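Local coordinates for protein XRE family transcriptional regulator (Enterobacter cloacae subsp. cloacae, PDB 6B8W) that probably acts as a DNA-binding transcription regulator, of which this chain is the cupin domain, a beta-sandwich with a manganese-binding site, at residues 49-58 and 69-80. Numbering follows the deposited sequence.
Sequences ELEMKIDGEW and FAGDKPHAYRNS
Trp58 and Arg78 stack flat: guanidinium and ring planes lie 6° apart, and Arg78 CZ stands 3.7 Å from the centroid of the six-membered ring of Trp58, a cation-pi geometry. Lys53 CB packs on the opposite indole face, Glu51 C lies at the indole edge, and a water sits at the guanidinium edge. Ile54 CD1 sits over one face of the Phe69 ring, 4.1 Å from its centroid, a CH-pi contact; His75 CE1 meets the edge. Phe69 CE2 lies over the centre of the His75 ring, with Tyr77 OH in the ring plane, where ND1 also bonds to Lys73 O.

The bend at chi3 (64°) of Arg78 turns its guanidinium over the indole while NE still reaches Glu51 OE1 at 2.7 Å, a salt bridge. Ser80 OG donates to that same Glu51 OE1 at 2.5 Å, from the opposite face of the carboxylate plane, which probably restricts rotation of the carboxylate. Met52, bent at chi2 and chi3, runs alongside Tyr77; its SD lies 4.2 Å from the ring centroid, obliquely, as a Met-aromatic pair. His75 and Tyr77 belong to the manganese site, which also includes Glu41, hydrogen-bonded to Tyr77 OH; no manganese is modelled in this chain.

Bonds such as Lys53 N to Ala76 O (3.0 Å, 172° at hydrogen) fix the antiparallel register. The strand order is 29-31, 75-78, 50-54, 57-61. Leu50 packs across the cupin sandwich on strands 40-47 and 85-92; Phe69, on strand 66-70 beside 40-47, makes its Ile54 contact one between sheets.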
loop_
_atom_site.group_PDB
_atom_site.type_symbol
_atom_site.label_atom_id
_atom_site.label_comp_id
_atom_site.label_asym_id
_atom_site.label_seq_id
_atom_site.Cartn_x
_atom_site.Cartn_y
_atom_site.Cartn_z
ATOM N N GLU A 49 -14.787 3.206 -4.507
ATOM C CA GLU A 49 -14.449 4.204 -5.516
ATOM C C GLU A 49 -14.128 5.498 -4.805
ATOM O O GLU A 49 -14.889 5.939 -3.964
ATOM C CB GLU A 49 -15.639 4.490 -6.415
ATOM C CG GLU A 49 -16.171 3.289 -7.132
ATOM C CD GLU A 49 -17.319 3.630 -8.046
ATOM O OE1 GLU A 49 -17.694 4.823 -8.154
ATOM O OE2 GLU A 49 -17.816 2.680 -8.672
ATOM N N LEU A 50 -12.993 6.088 -5.137
ATOM C CA LEU A 50 -12.563 7.327 -4.527
ATOM C C LEU A 50 -12.462 8.466 -5.540
ATOM O O LEU A 50 -11.976 8.280 -6.659
ATOM C CB LEU A 50 -11.174 7.120 -3.912
ATOM C CG LEU A 50 -10.521 8.334 -3.236
ATOM C CD1 LEU A 50 -11.299 8.707 -1.992
ATOM C CD2 LEU A 50 -9.072 8.032 -2.878
ATOM N N GLU A 51 -12.875 9.653 -5.129
ATOM C CA GLU A 51 -12.653 10.836 -5.927
ATOM C C GLU A 51 -11.502 11.618 -5.269
ATOM O O GLU A 51 -11.509 11.823 -4.057
ATOM C CB GLU A 51 -13.918 11.683 -5.998
ATOM C CG GLU A 51 -15.019 11.058 -6.825
ATOM C CD GLU A 51 -16.330 11.838 -6.753
ATOM O OE1 GLU A 51 -16.663 12.396 -5.674
ATOM O OE2 GLU A 51 -17.072 11.837 -7.770
ATOM N N MET A 52 -10.505 12.000 -6.065
ATOM C CA MET A 52 -9.363 12.791 -5.602
ATOM C C MET A 52 -9.335 14.109 -6.356
ATOM O O MET A 52 -9.433 14.121 -7.589
ATOM C CB MET A 52 -8.018 12.108 -5.887
ATOM C CG MET A 52 -7.650 10.953 -4.984
ATOM S SD MET A 52 -7.519 11.370 -3.246
ATOM C CE MET A 52 -6.189 12.571 -3.269
ATOM N N LYS A 53 -9.156 15.193 -5.617
ATOM C CA LYS A 53 -9.025 16.507 -6.199
ATOM C C LYS A 53 -7.540 16.840 -6.064
ATOM O O LYS A 53 -7.036 16.980 -4.959
ATOM C CB LYS A 53 -9.869 17.545 -5.478
ATOM C CG LYS A 53 -9.921 18.861 -6.219
ATOM C CD LYS A 53 -10.748 19.900 -5.485
ATOM C CE LYS A 53 -10.915 21.143 -6.345
ATOM N NZ LYS A 53 -11.772 22.130 -5.640
ATOM N N ILE A 54 -6.863 16.968 -7.196
ATOM C CA ILE A 54 -5.424 17.220 -7.257
ATOM C C ILE A 54 -5.226 18.276 -8.339
ATOM O O ILE A 54 -5.824 18.182 -9.420
ATOM C CB ILE A 54 -4.684 15.916 -7.647
ATOM C CG1 ILE A 54 -4.804 14.883 -6.524
ATOM C CG2 ILE A 54 -3.217 16.179 -7.959
ATOM C CD1 ILE A 54 -4.505 13.474 -6.947
ATOM N N ASP A 55 -4.395 19.276 -8.047
ATOM C CA ASP A 55 -4.164 20.401 -8.951
ATOM C C ASP A 55 -5.487 21.061 -9.361
ATOM O O ASP A 55 -5.649 21.482 -10.508
ATOM C CB ASP A 55 -3.340 19.970 -10.192
ATOM C CG ASP A 55 -1.938 19.462 -9.823
ATOM O OD1 ASP A 55 -1.323 20.023 -8.899
ATOM O OD2 ASP A 55 -1.445 18.498 -10.457
ATOM N N GLY A 56 -6.435 21.125 -8.427
ATOM C CA GLY A 56 -7.742 21.765 -8.680
ATOM C C GLY A 56 -8.738 20.970 -9.530
ATOM O O GLY A 56 -9.781 21.505 -9.896
ATOM N N GLU A 57 -8.439 19.702 -9.834
ATOM C CA GLU A 57 -9.329 18.876 -10.683
ATOM C C GLU A 57 -9.637 17.533 -10.053
ATOM O O GLU A 57 -8.731 16.860 -9.522
ATOM C CB GLU A 57 -8.694 18.607 -12.054
ATOM C CG GLU A 57 -8.340 19.844 -12.865
ATOM C CD GLU A 57 -9.549 20.624 -13.365
ATOM O OE1 GLU A 57 -10.651 20.041 -13.524
ATOM O OE2 GLU A 57 -9.388 21.826 -13.634
ATOM N N TRP A 58 -10.911 17.138 -10.147
ATOM C CA TRP A 58 -11.382 15.862 -9.646
ATOM C C TRP A 58 -11.147 14.721 -10.632
ATOM O O TRP A 58 -11.268 14.908 -11.842
ATOM C CB TRP A 58 -12.891 15.905 -9.355
ATOM C CG TRP A 58 -13.250 16.756 -8.204
ATOM C CD1 TRP A 58 -13.754 18.038 -8.241
ATOM C CD2 TRP A 58 -13.107 16.416 -6.833
ATOM N NE1 TRP A 58 -13.943 18.494 -6.967
ATOM C CE2 TRP A 58 -13.556 17.523 -6.080
ATOM C CE3 TRP A 58 -12.670 15.264 -6.158
ATOM C CZ2 TRP A 58 -13.576 17.520 -4.680
ATOM C CZ3 TRP A 58 -12.672 15.267 -4.755
ATOM C CH2 TRP A 58 -13.136 16.388 -4.039
ATOM N N PHE A 69 1.548 12.318 -6.031
ATOM C CA PHE A 69 1.487 13.761 -6.163
ATOM C C PHE A 69 2.147 14.495 -5.008
ATOM O O PHE A 69 2.549 13.890 -4.001
ATOM C CB PHE A 69 0.025 14.187 -6.293
ATOM C CG PHE A 69 -0.823 13.775 -5.118
ATOM C CD1 PHE A 69 -1.398 12.512 -5.061
ATOM C CD2 PHE A 69 -1.014 14.639 -4.054
ATOM C CE1 PHE A 69 -2.160 12.127 -3.963
ATOM C CE2 PHE A 69 -1.783 14.272 -2.959
ATOM C CZ PHE A 69 -2.359 13.017 -2.909
ATOM N N ALA A 70 2.266 15.813 -5.192
ATOM C CA ALA A 70 2.858 16.706 -4.216
ATOM C C ALA A 70 1.888 16.870 -3.055
ATOM O O ALA A 70 0.843 17.503 -3.202
ATOM C CB ALA A 70 3.166 18.056 -4.857
ATOM N N GLY A 71 2.255 16.312 -1.907
ATOM C CA GLY A 71 1.396 16.301 -0.724
ATOM C C GLY A 71 1.248 17.647 -0.050
ATOM O O GLY A 71 0.313 17.856 0.727
ATOM N N ASP A 72 2.179 18.545 -0.347
ATOM C CA ASP A 72 2.165 19.896 0.212
ATOM C C ASP A 72 1.230 20.858 -0.551
ATOM O O ASP A 72 1.124 22.033 -0.181
ATOM C CB ASP A 72 3.597 20.469 0.313
ATOM C CG ASP A 72 4.326 20.516 -1.012
ATOM O OD1 ASP A 72 3.967 19.766 -1.950
ATOM O OD2 ASP A 72 5.299 21.284 -1.110
ATOM N N LYS A 73 0.586 20.392 -1.622
ATOM C CA LYS A 73 -0.366 21.245 -2.355
ATOM C C LYS A 73 -1.784 20.862 -1.919
ATOM O O LYS A 73 -2.028 19.697 -1.632
ATOM C CB LYS A 73 -0.229 21.069 -3.853
ATOM C CG LYS A 73 1.156 21.377 -4.400
ATOM C CD LYS A 73 1.574 22.810 -4.151
ATOM C CE LYS A 73 3.017 23.023 -4.548
ATOM N NZ LYS A 73 3.419 24.409 -4.214
ATOM N N PRO A 74 -2.714 21.832 -1.884
ATOM C CA PRO A 74 -4.088 21.491 -1.455
ATOM C C PRO A 74 -4.699 20.374 -2.295
ATOM O O PRO A 74 -4.541 20.345 -3.519
ATOM C CB PRO A 74 -4.867 22.798 -1.652
ATOM C CG PRO A 74 -3.836 23.876 -1.621
ATOM C CD PRO A 74 -2.554 23.281 -2.140
ATOM N N HIS A 75 -5.305 19.411 -1.628
ATOM C CA HIS A 75 -5.966 18.302 -2.313
ATOM C C HIS A 75 -7.094 17.835 -1.437
ATOM O O HIS A 75 -7.163 18.232 -0.269
ATOM C CB HIS A 75 -4.995 17.167 -2.668
ATOM C CG HIS A 75 -4.225 16.602 -1.518
ATOM N ND1 HIS A 75 -3.106 17.218 -0.994
ATOM C CD2 HIS A 75 -4.350 15.426 -0.853
ATOM C CE1 HIS A 75 -2.606 16.462 -0.027
ATOM N NE2 HIS A 75 -3.345 15.374 0.079
ATOM N N ALA A 76 -7.965 17.007 -2.003
ATOM C CA ALA A 76 -9.139 16.572 -1.296
ATOM C C ALA A 76 -9.511 15.161 -1.661
ATOM O O ALA A 76 -9.137 14.660 -2.714
ATOM C CB ALA A 76 -10.291 17.519 -1.581
ATOM N N TYR A 77 -10.253 14.531 -0.766
ATOM C CA TYR A 77 -10.668 13.168 -0.921
ATOM C C TYR A 77 -12.177 13.175 -0.768
ATOM O O TYR A 77 -12.679 13.745 0.180
ATOM C CB TYR A 77 -10.059 12.298 0.197
ATOM C CG TYR A 77 -8.569 12.490 0.454
ATOM C CD1 TYR A 77 -8.113 13.527 1.246
ATOM C CD2 TYR A 77 -7.631 11.589 -0.024
ATOM C CE1 TYR A 77 -6.760 13.700 1.512
ATOM C CE2 TYR A 77 -6.270 11.743 0.249
ATOM C CZ TYR A 77 -5.842 12.804 1.012
ATOM O OH TYR A 77 -4.494 12.989 1.306
ATOM N N ARG A 78 -12.885 12.504 -1.663
ATOM C CA ARG A 78 -14.331 12.504 -1.603
ATOM C C ARG A 78 -14.901 11.157 -2.005
ATOM O O ARG A 78 -14.383 10.502 -2.906
ATOM C CB ARG A 78 -14.880 13.623 -2.503
ATOM C CG ARG A 78 -16.381 13.865 -2.399
ATOM C CD ARG A 78 -16.817 15.093 -3.196
ATOM N NE ARG A 78 -16.603 14.924 -4.629
ATOM C CZ ARG A 78 -16.809 15.861 -5.559
ATOM N NH1 ARG A 78 -17.240 17.078 -5.236
ATOM N NH2 ARG A 78 -16.611 15.567 -6.841
ATOM N N ASN A 79 -15.972 10.760 -1.310
ATOM C CA ASN A 79 -16.691 9.533 -1.619
ATOM C C ASN A 79 -18.068 9.903 -2.125
ATOM O O ASN A 79 -18.906 10.348 -1.346
ATOM C CB ASN A 79 -16.833 8.655 -0.382
ATOM C CG ASN A 79 -17.438 7.295 -0.700
ATOM O OD1 ASN A 79 -17.868 7.053 -1.824
ATOM N ND2 ASN A 79 -17.476 6.402 0.289
ATOM N N SER A 80 -18.281 9.763 -3.431
ATOM C CA SER A 80 -19.588 10.021 -4.054
ATOM C C SER A 80 -20.348 8.740 -4.403
ATOM O O SER A 80 -21.381 8.808 -5.072
ATOM C CB SER A 80 -19.449 10.906 -5.278
ATOM O OG SER A 80 -19.080 12.196 -4.889
HETATM O O HOH W 1 -16.421 8.148 -4.984
HETATM O O HOH W 2 -15.746 13.743 -9.117
HETATM O O HOH W 3 -3.053 19.106 -5.447
HETATM O O HOH W 4 -6.594 20.563 -5.613
#